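Local coordinates for protein phosphodiesterase (Trypanosoma brucei brucei, PDB 5H2R) that belongs to the cyclic nucleotide phosphodiesterase family, all-helical proteins of the HD superfamily that carry paired metal ions in a central pocket, at residues 94-99 against 240-245. Residues are numbered along the deposited sequence; the frame is centred on the assembly and turned at random.
With ZN (zinc ion), chain C; LLN ((4~{a}~{S},8~{a}~{R})-2-cycloheptyl-4-[4-(2-hydroxyethyloxy)-3-[2-(2-oxidanylideneimidazolidin-1-yl)ethoxy]phenyl]-4~{a},5,8,8~{a}-tetrahydrophthalazin-1-one), chain E.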
loop_
_atom_site.group_PDB
_atom_site.type_symbol
_atom_site.label_atom_id
_atom_site.label_comp_id
_atom_site.label_asym_id
_atom_site.label_seq_id
_atom_site.Cartn_x
_atom_site.Cartn_y
_atom_site.Cartn_z
ATOM N N VAL A 94 -1.409 -6.712 0.572
ATOM C CA VAL A 94 -2.481 -7.256 1.420
ATOM C C VAL A 94 -2.413 -6.544 2.768
ATOM O O VAL A 94 -3.446 -6.108 3.305
ATOM C CB VAL A 94 -2.482 -8.801 1.504
ATOM C CG1 VAL A 94 -3.439 -9.301 2.603
ATOM C CG2 VAL A 94 -2.882 -9.394 0.152
ATOM N N ASP A 95 -1.183 -6.318 3.241
ATOM C CA ASP A 95 -0.939 -5.592 4.463
ATOM C C ASP A 95 -1.450 -4.151 4.363
ATOM O O ASP A 95 -2.123 -3.705 5.277
ATOM C CB ASP A 95 0.553 -5.615 4.819
ATOM C CG ASP A 95 0.848 -4.721 5.992
ATOM O OD1 ASP A 95 0.194 -4.887 7.034
ATOM O OD2 ASP A 95 1.704 -3.827 5.852
ATOM N N VAL A 96 -1.149 -3.441 3.265
ATOM C CA VAL A 96 -1.600 -2.055 3.052
ATOM C C VAL A 96 -3.149 -1.982 3.048
ATOM O O VAL A 96 -3.721 -1.083 3.669
ATOM C CB VAL A 96 -0.935 -1.401 1.808
ATOM C CG1 VAL A 96 -1.585 -0.067 1.458
ATOM C CG2 VAL A 96 0.560 -1.200 2.048
ATOM N N CYS A 97 -3.796 -2.936 2.364
ATOM C CA CYS A 97 -5.256 -3.049 2.268
ATOM C C CYS A 97 -5.865 -3.176 3.674
ATOM O O CYS A 97 -6.714 -2.370 4.064
ATOM C CB CYS A 97 -5.630 -4.249 1.405
ATOM S SG CYS A 97 -7.407 -4.398 1.113
ATOM N N GLN A 98 -5.372 -4.167 4.438
ATOM C CA GLN A 98 -5.801 -4.466 5.825
ATOM C C GLN A 98 -5.603 -3.238 6.722
ATOM O O GLN A 98 -6.492 -2.908 7.510
ATOM C CB GLN A 98 -5.044 -5.700 6.355
ATOM C CG GLN A 98 -5.645 -6.293 7.661
ATOM C CD GLN A 98 -5.223 -5.551 8.921
ATOM O OE1 GLN A 98 -4.145 -4.936 9.010
ATOM N NE2 GLN A 98 -6.116 -5.518 9.898
ATOM N N THR A 99 -4.447 -2.562 6.594
ATOM C CA THR A 99 -4.102 -1.380 7.383
ATOM C C THR A 99 -5.013 -0.188 7.068
ATOM O O THR A 99 -5.504 0.441 7.999
ATOM C CB THR A 99 -2.598 -1.059 7.253
ATOM O OG1 THR A 99 -1.880 -2.258 7.555
ATOM C CG2 THR A 99 -2.150 0.020 8.214
ATOM N N ALA A 240 -0.339 6.839 3.995
ATOM C CA ALA A 240 -0.245 6.371 5.382
ATOM C C ALA A 240 -0.188 4.854 5.447
ATOM O O ALA A 240 0.572 4.313 6.254
ATOM C CB ALA A 240 -1.413 6.888 6.204
ATOM N N GLY A 241 -0.984 4.175 4.610
ATOM C CA GLY A 241 -0.943 2.718 4.536
ATOM C C GLY A 241 0.444 2.276 4.086
ATOM O O GLY A 241 1.031 1.358 4.660
ATOM N N ASP A 242 1.008 2.965 3.078
ATOM C CA ASP A 242 2.346 2.653 2.543
ATOM C C ASP A 242 3.515 2.770 3.561
ATOM O O ASP A 242 4.457 1.972 3.507
ATOM C CB ASP A 242 2.627 3.505 1.310
ATOM C CG ASP A 242 3.101 2.737 0.094
ATOM O OD1 ASP A 242 3.245 1.493 0.186
ATOM O OD2 ASP A 242 3.286 3.366 -0.956
ATOM N N ILE A 243 3.459 3.767 4.457
ATOM C CA ILE A 243 4.501 3.989 5.483
ATOM C C ILE A 243 4.004 3.577 6.890
ATOM O O ILE A 243 4.542 4.033 7.907
ATOM C CB ILE A 243 5.077 5.428 5.419
ATOM C CG1 ILE A 243 3.996 6.514 5.662
ATOM C CG2 ILE A 243 5.819 5.653 4.088
ATOM C CD1 ILE A 243 4.592 7.934 6.145
ATOM N N SER A 244 3.014 2.647 6.932
ATOM C CA SER A 244 2.371 2.181 8.168
ATOM C C SER A 244 3.124 1.092 8.953
ATOM O O SER A 244 2.685 0.766 10.058
ATOM C CB SER A 244 0.953 1.696 7.867
ATOM O OG SER A 244 0.998 0.452 7.187
ATOM N N ASN A 245 4.189 0.472 8.379
ATOM C CA ASN A 245 4.933 -0.588 9.095
ATOM C C ASN A 245 5.509 -0.087 10.429
ATOM O O ASN A 245 5.694 -0.889 11.341
ATOM C CB ASN A 245 6.071 -1.176 8.264
ATOM C CG ASN A 245 5.731 -1.798 6.921
ATOM O OD1 ASN A 245 6.599 -1.860 6.055
ATOM N ND2 ASN A 245 4.536 -2.381 6.741
HETATM ZN ZN ZN C . 3.679 0.088 -1.453
HETATM C C1 LLN E . 9.744 -0.975 7.297
HETATM C C2 LLN E . 10.444 0.711 5.688
HETATM C C3 LLN E . 9.360 0.476 4.850
HETATM O O1 LLN E . 10.652 0.072 6.892
HETATM O O2 LLN E . 12.510 1.763 6.135
HETATM O O3 LLN E . 15.543 0.164 8.353
HETATM C C11 LLN E . 17.064 0.116 5.185
HETATM C C12 LLN E . 15.939 0.361 7.211
HETATM C C13 LLN E . 10.058 2.889 2.019
HETATM C C14 LLN E . 11.716 5.771 0.719
HETATM C C15 LLN E . 11.053 6.878 1.630
HETATM C C16 LLN E . 11.837 8.127 2.034
HETATM C C17 LLN E . 12.904 7.909 3.103
HETATM C C18 LLN E . 14.114 7.060 2.732
HETATM C C19 LLN E . 13.839 5.619 2.316
HETATM C C20 LLN E . 13.227 5.445 0.923
HETATM C C21 LLN E . 10.129 4.264 -0.431
HETATM C C22 LLN E . 9.329 2.975 -0.332
HETATM C C23 LLN E . 8.154 2.945 -1.321
HETATM C C24 LLN E . 6.996 3.761 -0.835
HETATM C C25 LLN E . 6.763 3.990 0.445
HETATM C C26 LLN E . 7.762 3.721 1.540
HETATM C C27 LLN E . 8.849 2.716 1.119
HETATM O O4 LLN E . 10.063 5.010 -1.394
HETATM N N3 LLN E . 10.910 4.535 0.651
HETATM N N2 LLN E . 10.992 3.743 1.780
HETATM C C5 LLN E . 10.201 2.118 3.281
HETATM C C4 LLN E . 9.243 1.173 3.657
HETATM C C6 LLN E . 11.287 2.356 4.120
HETATM C C7 LLN E . 11.401 1.690 5.333
HETATM C C LLN E . 9.640 -1.021 8.801
HETATM O O LLN E . 9.107 0.180 9.328
HETATM C C8 LLN E . 13.526 2.733 5.832
HETATM C C9 LLN E . 14.674 2.526 6.799
HETATM N N LLN E . 15.570 1.420 6.415
HETATM N N1 LLN E . 16.796 -0.406 6.520
HETATM C C10 LLN E . 16.029 1.224 5.038
HETATM O O HOH W 1 3.860 -3.758 4.246
HETATM O O HOH W 2 1.989 -1.995 8.079
HETATM O O HOH W 3 4.432 1.856 -2.759
HETATM O O HOH W 4 5.782 0.495 -0.810
#
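D95 reaches across to N245 with its carboxylate. OD2 lies 3.3 Å from N245 ND2, and the carboxylate and amide planes are 25° apart. Two waters join the same two atoms. One donates a hydrogen bond to D95 OD2 at 2.7 Å and accepts one from N245 ND2. The other makes the same pair of bonds and also donates to S244 OG. N245 OD1 is hydrogen-bonded to Y87 OH, which is consistent with a fixed amide rotation. W256 of helix 250-274 touches both side chains. V96 lies closest to the backbone of G241, with CA atoms 5.0 Å apart; its CG2 meets G241 O at 3.7 Å. Next to this packing is the metal site of the HD-type phosphodiesterase fold. D242, on the last turn of helix 227-242, binds zinc through OD1 at 2.2 Å, together with H92, H128, D129 and two waters. D242 OD2 accepts a hydrogen bond from one of those waters. T99 meets S244 through its methyl group, CG2 to OG 3.3 Å. T99 has CG2 anti to the backbone N (chi1 -52°, measured to OG1), which turns the methyl to S244 while OG1 turns back to D95 O. S244 OG likewise turns back, donating to G241 O at 2.7 Å.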